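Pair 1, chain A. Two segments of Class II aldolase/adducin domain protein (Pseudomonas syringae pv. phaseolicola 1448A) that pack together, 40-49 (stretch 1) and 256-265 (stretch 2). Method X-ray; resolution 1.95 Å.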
# COMPACT_ATOMS: atom_id res chain seq x y z
N ALA A 40 12.78 -20.73 -6.11
CA ALA A 40 13.03 -19.31 -6.22
C ALA A 40 11.78 -18.61 -6.69
O ALA A 40 11.47 -17.51 -6.23
CB ALA A 40 14.16 -19.04 -7.20
N ALA A 41 11.04 -19.24 -7.61
CA ALA A 41 9.80 -18.63 -8.13
C ALA A 41 8.76 -18.48 -7.00
O ALA A 41 8.15 -17.42 -6.85
CB ALA A 41 9.26 -19.42 -9.25
N TYR A 42 8.61 -19.52 -6.17
CA TYR A 42 7.74 -19.43 -4.99
C TYR A 42 8.11 -18.31 -4.01
O TYR A 42 7.26 -17.52 -3.63
CB TYR A 42 7.66 -20.77 -4.26
CG TYR A 42 6.69 -21.78 -4.84
CD1 TYR A 42 5.33 -21.73 -4.49
CD2 TYR A 42 7.13 -22.81 -5.70
CE1 TYR A 42 4.44 -22.65 -4.97
CE2 TYR A 42 6.23 -23.76 -6.19
CZ TYR A 42 4.88 -23.65 -5.83
OH TYR A 42 3.95 -24.54 -6.28
N ARG A 43 9.38 -18.26 -3.59
CA ARG A 43 9.89 -17.18 -2.76
C ARG A 43 9.83 -15.78 -3.34
O ARG A 43 9.65 -14.81 -2.59
CB ARG A 43 11.36 -17.47 -2.37
CG ARG A 43 11.54 -18.82 -1.73
CD ARG A 43 11.25 -18.77 -0.25
NE ARG A 43 11.71 -19.98 0.42
CZ ARG A 43 12.52 -20.02 1.47
NH1 ARG A 43 12.96 -18.91 2.04
NH2 ARG A 43 12.85 -21.19 1.98
N LEU A 44 10.04 -15.65 -4.64
CA LEU A 44 9.92 -14.36 -5.33
C LEU A 44 8.48 -13.84 -5.28
O LEU A 44 8.23 -12.64 -5.07
CB LEU A 44 10.37 -14.46 -6.80
CG LEU A 44 11.88 -14.52 -7.01
CD1 LEU A 44 12.21 -15.02 -8.41
CD2 LEU A 44 12.49 -13.13 -6.77
N ALA A 45 7.55 -14.77 -5.45
CA ALA A 45 6.11 -14.44 -5.45
C ALA A 45 5.72 -13.97 -4.05
O ALA A 45 4.88 -13.08 -3.89
CB ALA A 45 5.27 -15.66 -5.86
N ALA A 46 6.35 -14.57 -3.04
CA ALA A 46 6.14 -14.18 -1.66
C ALA A 46 6.73 -12.80 -1.43
O ALA A 46 6.05 -11.93 -0.89
CB ALA A 46 6.75 -15.23 -0.69
N LEU A 47 7.97 -12.59 -1.87
CA LEU A 47 8.61 -11.27 -1.78
C LEU A 47 7.78 -10.19 -2.48
O LEU A 47 7.59 -9.11 -1.93
CB LEU A 47 10.01 -11.33 -2.38
CG LEU A 47 10.92 -10.11 -2.30
CD1 LEU A 47 11.38 -9.87 -0.86
CD2 LEU A 47 12.13 -10.30 -3.23
N LYS A 48 7.30 -10.48 -3.68
CA LYS A 48 6.50 -9.53 -4.46
C LYS A 48 5.03 -9.52 -4.06
O LYS A 48 4.23 -8.82 -4.68
CB LYS A 48 6.59 -9.84 -5.96
CG LYS A 48 7.99 -9.84 -6.55
CD LYS A 48 8.69 -8.53 -6.32
CE LYS A 48 10.00 -8.46 -7.06
NZ LYS A 48 10.62 -7.12 -6.90
N ARG A 49 4.68 -10.31 -3.04
CA ARG A 49 3.32 -10.38 -2.51
C ARG A 49 2.28 -10.83 -3.55
O ARG A 49 1.20 -10.25 -3.65
CB ARG A 49 2.91 -9.02 -1.87
CG ARG A 49 3.75 -8.61 -0.67
CD ARG A 49 3.33 -7.24 -0.14
NE ARG A 49 3.81 -7.01 1.22
CZ ARG A 49 4.94 -6.36 1.54
NH1 ARG A 49 5.71 -5.84 0.59
NH2 ARG A 49 5.28 -6.21 2.81
N HIS A 256 16.31 -10.60 -16.85
CA HIS A 256 15.22 -10.30 -15.93
C HIS A 256 15.26 -11.27 -14.75
O HIS A 256 15.12 -10.86 -13.60
CB HIS A 256 13.88 -10.45 -16.67
CG HIS A 256 12.68 -10.06 -15.88
ND1 HIS A 256 11.94 -8.93 -16.16
CD2 HIS A 256 12.03 -10.69 -14.87
CE1 HIS A 256 10.92 -8.85 -15.32
NE2 HIS A 256 10.94 -9.91 -14.54
N TRP A 257 15.45 -12.55 -15.04
CA TRP A 257 15.44 -13.58 -14.02
C TRP A 257 16.65 -13.43 -13.09
O TRP A 257 16.52 -13.57 -11.87
CB TRP A 257 15.47 -14.96 -14.66
CG TRP A 257 15.66 -16.08 -13.66
CD1 TRP A 257 16.83 -16.74 -13.35
CD2 TRP A 257 14.63 -16.68 -12.86
NE1 TRP A 257 16.57 -17.72 -12.40
CE2 TRP A 257 15.24 -17.69 -12.08
CE3 TRP A 257 13.25 -16.45 -12.73
CZ2 TRP A 257 14.51 -18.48 -11.17
CZ3 TRP A 257 12.52 -17.22 -11.82
CH2 TRP A 257 13.15 -18.23 -11.06
N ASN A 258 17.82 -13.17 -13.67
CA ASN A 258 19.08 -13.11 -12.88
C ASN A 258 19.05 -11.97 -11.84
O ASN A 258 19.68 -12.06 -10.78
CB ASN A 258 20.29 -12.91 -13.80
CG ASN A 258 20.64 -14.15 -14.61
OD1 ASN A 258 20.18 -15.25 -14.32
ND2 ASN A 258 21.49 -13.97 -15.60
N ALA A 259 18.35 -10.89 -12.18
CA ALA A 259 18.18 -9.76 -11.26
C ALA A 259 17.19 -10.13 -10.15
O ALA A 259 17.44 -9.83 -8.99
CB ALA A 259 17.71 -8.49 -12.00
N LEU A 260 16.09 -10.77 -10.50
CA LEU A 260 15.17 -11.31 -9.48
C LEU A 260 15.92 -12.19 -8.48
O LEU A 260 15.72 -12.06 -7.27
CB LEU A 260 14.02 -12.08 -10.12
CG LEU A 260 12.99 -11.20 -10.84
CD1 LEU A 260 11.87 -12.04 -11.42
CD2 LEU A 260 12.40 -10.11 -9.94
N ILE A 261 16.78 -13.08 -8.98
CA ILE A 261 17.62 -13.97 -8.13
C ILE A 261 18.56 -13.20 -7.21
O ILE A 261 18.63 -13.50 -6.02
CB ILE A 261 18.41 -15.01 -8.96
CG1 ILE A 261 17.47 -16.00 -9.64
CG2 ILE A 261 19.48 -15.76 -8.11
CD1 ILE A 261 16.57 -16.78 -8.69
N ARG A 262 19.30 -12.24 -7.75
CA ARG A 262 20.18 -11.39 -6.93
C ARG A 262 19.36 -10.70 -5.82
O ARG A 262 19.81 -10.63 -4.69
CB ARG A 262 20.96 -10.34 -7.76
CG ARG A 262 21.97 -10.90 -8.76
CD ARG A 262 22.98 -9.83 -9.28
NE ARG A 262 22.30 -8.66 -9.84
CZ ARG A 262 21.77 -8.58 -11.07
NH1 ARG A 262 21.88 -9.58 -11.95
NH2 ARG A 262 21.15 -7.47 -11.44
N GLU A 263 18.17 -10.18 -6.16
CA GLU A 263 17.31 -9.53 -5.18
C GLU A 263 16.83 -10.50 -4.11
O GLU A 263 16.90 -10.20 -2.91
CB GLU A 263 16.08 -8.90 -5.85
CG GLU A 263 15.34 -7.93 -4.93
CD GLU A 263 14.03 -7.44 -5.51
OE1 GLU A 263 13.87 -7.44 -6.75
OE2 GLU A 263 13.16 -7.05 -4.71
N LEU A 264 16.35 -11.66 -4.55
CA LEU A 264 15.95 -12.73 -3.65
C LEU A 264 17.07 -13.11 -2.66
O LEU A 264 16.84 -13.14 -1.47
CB LEU A 264 15.46 -13.97 -4.44
CG LEU A 264 15.05 -15.20 -3.62
CD1 LEU A 264 13.95 -14.88 -2.60
CD2 LEU A 264 14.63 -16.34 -4.51
N GLU A 265 18.28 -13.36 -3.17
CA GLU A 265 19.43 -13.80 -2.37
C GLU A 265 19.79 -12.82 -1.25
O GLU A 265 20.44 -13.19 -0.25
CB GLU A 265 20.66 -13.98 -3.27
CG GLU A 265 20.44 -14.92 -4.45
CD GLU A 265 21.21 -16.21 -4.33
OE1 GLU A 265 22.32 -16.17 -3.77
OE2 GLU A 265 20.72 -17.26 -4.80

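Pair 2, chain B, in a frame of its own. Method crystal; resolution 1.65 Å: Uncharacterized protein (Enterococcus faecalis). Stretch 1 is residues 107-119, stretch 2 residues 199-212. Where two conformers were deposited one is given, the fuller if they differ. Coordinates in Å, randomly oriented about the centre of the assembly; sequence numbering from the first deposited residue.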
# COMPACT_ATOMS: atom_id res chain seq x y z
N GLY B 107 -0.34 -1.89 -1.47
CA GLY B 107 -1.28 -2.97 -1.84
C GLY B 107 -0.81 -4.33 -1.35
O GLY B 107 -1.60 -5.15 -0.87
N TYR B 108 0.50 -4.60 -1.51
CA TYR B 108 1.08 -5.83 -0.99
C TYR B 108 0.89 -5.88 0.54
O TYR B 108 0.44 -6.93 1.10
CB TYR B 108 2.56 -5.87 -1.36
CG TYR B 108 3.29 -7.04 -0.73
CD1 TYR B 108 3.11 -8.34 -1.20
CD2 TYR B 108 4.14 -6.85 0.36
CE1 TYR B 108 3.79 -9.45 -0.60
CE2 TYR B 108 4.82 -7.93 0.96
CZ TYR B 108 4.64 -9.24 0.47
OH TYR B 108 5.28 -10.35 1.04
N LEU B 109 1.22 -4.79 1.21
CA LEU B 109 1.09 -4.70 2.66
C LEU B 109 -0.37 -4.93 3.06
O LEU B 109 -0.64 -5.72 3.97
CB LEU B 109 1.62 -3.35 3.18
CG LEU B 109 3.15 -3.18 3.08
CD1 LEU B 109 3.46 -1.71 3.48
CD2 LEU B 109 3.95 -4.23 3.91
N MSE B 110 -1.30 -4.29 2.36
CA MSE B 110 -2.73 -4.46 2.64
C MSE B 110 -3.18 -5.93 2.57
O MSE B 110 -3.92 -6.47 3.44
CB MSE B 110 -3.56 -3.65 1.63
CG MSE B 110 -5.05 -4.08 1.61
SE MSE B 110 -5.92 -2.99 0.22
CE MSE B 110 -5.29 -4.05 -1.32
N LEU B 111 -2.71 -6.61 1.52
CA LEU B 111 -3.11 -8.00 1.31
C LEU B 111 -2.50 -8.93 2.37
O LEU B 111 -3.18 -9.82 2.91
CB LEU B 111 -2.77 -8.45 -0.11
CG LEU B 111 -3.60 -7.70 -1.17
CD1 LEU B 111 -2.98 -7.91 -2.58
CD2 LEU B 111 -5.07 -8.15 -1.15
N GLN B 112 -1.23 -8.69 2.71
CA GLN B 112 -0.59 -9.44 3.77
C GLN B 112 -1.29 -9.16 5.11
O GLN B 112 -1.58 -10.09 5.84
CB GLN B 112 0.90 -9.10 3.88
CG GLN B 112 1.73 -9.63 2.71
CD GLN B 112 1.95 -11.15 2.78
OE1 GLN B 112 1.69 -11.78 3.80
NE2 GLN B 112 2.39 -11.74 1.66
N LEU B 113 -1.61 -7.91 5.38
CA LEU B 113 -2.29 -7.55 6.65
C LEU B 113 -3.64 -8.27 6.71
O LEU B 113 -4.02 -8.85 7.74
CB LEU B 113 -2.50 -6.03 6.68
CG LEU B 113 -3.31 -5.49 7.87
CD1 LEU B 113 -2.67 -5.88 9.22
CD2 LEU B 113 -3.40 -3.99 7.74
N THR B 114 -4.35 -8.27 5.58
CA THR B 114 -5.67 -8.92 5.53
C THR B 114 -5.60 -10.38 6.00
O THR B 114 -6.38 -10.81 6.83
CB THR B 114 -6.29 -8.81 4.13
OG1 THR B 114 -6.52 -7.43 3.86
CG2 THR B 114 -7.65 -9.54 4.11
N LYS B 115 -4.63 -11.12 5.47
CA LYS B 115 -4.45 -12.51 5.89
C LYS B 115 -4.27 -12.61 7.42
O LYS B 115 -4.90 -13.46 8.11
CB LYS B 115 -3.25 -13.09 5.16
CG LYS B 115 -2.95 -14.55 5.58
CD LYS B 115 -1.61 -14.96 4.98
CE LYS B 115 -1.21 -16.35 5.43
NZ LYS B 115 -2.27 -17.36 5.10
N GLN B 116 -3.42 -11.74 7.96
CA GLN B 116 -3.18 -11.74 9.41
C GLN B 116 -4.40 -11.35 10.23
O GLN B 116 -4.66 -11.95 11.29
CB GLN B 116 -1.99 -10.86 9.76
CG GLN B 116 -0.72 -11.42 9.24
CD GLN B 116 -0.55 -12.90 9.59
OE1 GLN B 116 -0.70 -13.30 10.76
NE2 GLN B 116 -0.25 -13.73 8.59
N LEU B 117 -5.13 -10.34 9.75
CA LEU B 117 -6.37 -9.88 10.40
C LEU B 117 -7.48 -10.95 10.46
O LEU B 117 -8.20 -11.04 11.47
CB LEU B 117 -6.89 -8.59 9.78
CG LEU B 117 -5.99 -7.36 9.94
CD1 LEU B 117 -6.69 -6.12 9.36
CD2 LEU B 117 -5.59 -7.12 11.40
N GLN B 118 -7.60 -11.77 9.41
CA GLN B 118 -8.52 -12.91 9.47
C GLN B 118 -8.29 -13.77 10.70
O GLN B 118 -9.25 -14.28 11.28
CB GLN B 118 -8.40 -13.78 8.20
CG GLN B 118 -9.03 -13.14 6.98
CD GLN B 118 -8.74 -13.89 5.68
OE1 GLN B 118 -7.60 -14.20 5.38
NE2 GLN B 118 -9.76 -14.12 4.90
N THR B 119 -7.03 -13.92 11.12
CA THR B 119 -6.71 -14.77 12.26
C THR B 119 -7.10 -14.14 13.61
O THR B 119 -7.25 -14.83 14.62
CB THR B 119 -5.21 -15.16 12.33
OG1 THR B 119 -4.45 -14.05 12.83
CG2 THR B 119 -4.69 -15.58 10.96
N ALA B 199 7.22 -17.80 1.80
CA ALA B 199 6.58 -17.23 3.01
C ALA B 199 6.01 -15.84 2.75
O ALA B 199 5.15 -15.37 3.49
CB ALA B 199 7.54 -17.18 4.19
N TYR B 200 6.50 -15.19 1.69
CA TYR B 200 6.14 -13.81 1.37
C TYR B 200 5.05 -13.74 0.31
O TYR B 200 4.62 -12.63 -0.07
CB TYR B 200 7.38 -13.07 0.88
CG TYR B 200 8.45 -12.98 1.95
CD1 TYR B 200 9.36 -14.03 2.15
CD2 TYR B 200 8.52 -11.86 2.80
CE1 TYR B 200 10.32 -13.96 3.14
CE2 TYR B 200 9.50 -11.78 3.79
CZ TYR B 200 10.39 -12.85 3.96
OH TYR B 200 11.37 -12.79 4.95
N ALA B 201 4.61 -14.91 -0.15
CA ALA B 201 3.60 -15.02 -1.21
C ALA B 201 2.24 -15.42 -0.69
O ALA B 201 2.14 -16.31 0.17
CB ALA B 201 4.07 -16.03 -2.22
N LEU B 202 1.19 -14.82 -1.25
CA LEU B 202 -0.18 -15.22 -0.95
C LEU B 202 -0.66 -16.19 -2.01
O LEU B 202 -0.59 -15.89 -3.21
CB LEU B 202 -1.10 -13.99 -0.89
CG LEU B 202 -0.70 -13.00 0.22
CD1 LEU B 202 -1.35 -11.65 -0.05
CD2 LEU B 202 -1.08 -13.55 1.58
N SER B 203 -1.16 -17.34 -1.56
CA SER B 203 -1.71 -18.35 -2.47
C SER B 203 -3.07 -17.94 -2.99
O SER B 203 -3.78 -17.14 -2.39
CB SER B 203 -1.85 -19.71 -1.76
OG SER B 203 -2.79 -19.53 -0.72
N ASP B 204 -3.45 -18.53 -4.12
CA ASP B 204 -4.80 -18.37 -4.62
C ASP B 204 -5.82 -18.80 -3.58
O ASP B 204 -6.84 -18.13 -3.41
CB ASP B 204 -4.99 -19.11 -5.96
CG ASP B 204 -4.25 -18.45 -7.13
OD1 ASP B 204 -3.68 -17.35 -6.96
OD2 ASP B 204 -4.25 -19.03 -8.24
N GLU B 205 -5.55 -19.94 -2.93
CA GLU B 205 -6.37 -20.43 -1.83
C GLU B 205 -6.68 -19.29 -0.87
O GLU B 205 -7.84 -18.98 -0.60
CB GLU B 205 -5.62 -21.54 -1.08
CG GLU B 205 -6.45 -22.22 0.01
CD GLU B 205 -5.84 -23.52 0.53
OE1 GLU B 205 -6.57 -24.52 0.63
OE2 GLU B 205 -4.63 -23.54 0.85
N THR B 206 -5.62 -18.68 -0.36
CA THR B 206 -5.73 -17.56 0.57
C THR B 206 -6.58 -16.41 -0.01
O THR B 206 -7.51 -15.90 0.64
CB THR B 206 -4.32 -17.08 1.04
OG1 THR B 206 -3.75 -18.11 1.87
CG2 THR B 206 -4.38 -15.76 1.86
N LEU B 207 -6.27 -15.98 -1.24
CA LEU B 207 -6.98 -14.87 -1.87
C LEU B 207 -8.46 -15.17 -1.98
O LEU B 207 -9.28 -14.28 -1.84
CB LEU B 207 -6.39 -14.57 -3.23
CG LEU B 207 -4.96 -13.99 -3.24
CD1 LEU B 207 -4.47 -13.92 -4.67
CD2 LEU B 207 -4.89 -12.57 -2.61
N LYS B 208 -8.81 -16.44 -2.22
CA LYS B 208 -10.22 -16.86 -2.34
C LYS B 208 -11.05 -16.62 -1.07
O LYS B 208 -12.27 -16.58 -1.15
CB LYS B 208 -10.32 -18.32 -2.80
CG LYS B 208 -9.95 -18.45 -4.25
CD LYS B 208 -10.00 -19.90 -4.72
CE LYS B 208 -9.55 -19.95 -6.18
NZ LYS B 208 -9.56 -21.35 -6.66
N THR B 209 -10.37 -16.50 0.07
CA THR B 209 -11.02 -16.20 1.35
C THR B 209 -11.18 -14.69 1.66
O THR B 209 -11.80 -14.33 2.69
CB THR B 209 -10.26 -16.82 2.54
OG1 THR B 209 -9.08 -16.07 2.81
CG2 THR B 209 -9.93 -18.30 2.29
N PHE B 210 -10.65 -13.84 0.78
CA PHE B 210 -10.59 -12.40 1.06
C PHE B 210 -11.93 -11.70 0.76
O PHE B 210 -12.74 -12.21 -0.05
CB PHE B 210 -9.44 -11.74 0.23
CG PHE B 210 -8.08 -11.84 0.88
CD1 PHE B 210 -7.82 -12.76 1.91
CD2 PHE B 210 -7.03 -11.02 0.43
CE1 PHE B 210 -6.52 -12.86 2.48
CE2 PHE B 210 -5.75 -11.11 0.99
CZ PHE B 210 -5.49 -12.02 2.01
N PRO B 211 -12.14 -10.53 1.39
CA PRO B 211 -13.33 -9.73 1.10
C PRO B 211 -13.23 -9.00 -0.27
O PRO B 211 -12.13 -8.89 -0.82
CB PRO B 211 -13.33 -8.68 2.23
CG PRO B 211 -11.94 -8.52 2.65
CD PRO B 211 -11.25 -9.87 2.37
N PRO B 212 -14.35 -8.43 -0.77
CA PRO B 212 -14.35 -7.84 -2.12
C PRO B 212 -13.32 -6.77 -2.33
O PRO B 212 -13.09 -5.91 -1.45
CB PRO B 212 -15.75 -7.25 -2.27
CG PRO B 212 -16.58 -8.21 -1.38
CD PRO B 212 -15.68 -8.34 -0.17
O HOH W 1 2.64 -14.49 2.63

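Pair 1 and pair 2 share one backbone arrangement. Over 14 central residues the N, CA and C atoms superpose with an RMSD of 0.6 Å. In both, a helix of stretch 1 packs against a helical segment of stretch 2. In pair 1 the two helix axes cross at 71° and come within 10.4 Å. In pair 2 the helix of stretch 2 is short, residues 204-208, and loop lies before and after it. The buried surface is 478 Å² in pair 1 and 561 Å² in pair 2.

Ala A40 matches Leu B111. Ala A40 is small and points toward stretch 2, so larger partners close on it. Its CB lies 3.6 Å from Ile A261 CD1 and 3.8 Å from Leu A264 CD2. Leu B111 fills more of the space itself. Its CD2 lies 3.7 Å from Phe B210 CE2, and its CB lies 3.5 Å from Leu B202 CD1.

Ala A41 matches Gln B112. Ala A41 CB lies 4.5 Å from Trp A257 CH2. The longer Gln B112 brings NE2 to 3.6 Å from Leu B202 CG.

Leu A264 matches Phe B210. Stretch 1 covers 85 Å² of Leu A264 and 75 Å² of Phe B210. Leu A264 CD1 lies 3.7 Å from Arg A43 CB, and Leu A264 CB lies 3.9 Å from Leu A44 CD2. Thr B114, the match of Arg A43, places CG2 over one ring face, 3.7 Å from the centroid of the Phe B210 ring and 3° off its normal. This is a CH-pi contact. The end of Arg A43 leads away from stretch 2, and its guanidinium is bonded elsewhere in the structure. Thr B114 OG1 turns back to its own helix and donates to Met B110 O at 2.8 Å.

Leu A44 matches Lys B115. Leu A44 is an apolar wedge. Its CD2 lies 3.8 Å from Leu A260 CB, and its CD1 lies 4.1 Å from Trp A257 CZ3. Lys B115 uses its aliphatic chain for a similar purpose, with CD 3.7 Å from Leu B202 CD2. Its NZ comes 3.6 Å from OG1 of Thr B206, the match of Leu A260.

Trp A257 matches Ser B203, and here the solutions differ most. The indole reaches back to the first helix, and its CZ2 lies 4.0 Å from Ala A40 CB. Ser B203 does not touch stretch 1. Its OG caps the short helix by accepting from Thr B206 N at 3.0 Å. Leu B202, which has no match, packs on Leu B111 and Lys B115 instead.

Leu A47 matches Gln B118, and Glu A263 matches Thr B209. Leu A47 CD2 lies 3.7 Å from Glu A263 OE2. Gln B118 NE2 donates to Thr B209 OG1 at 2.9 Å. Pair 1 places its polar link one residue later: Lys A48 NZ forms a salt bridge with Glu A263 OE1 at 3.3 Å. Each pair has a polar link at this end.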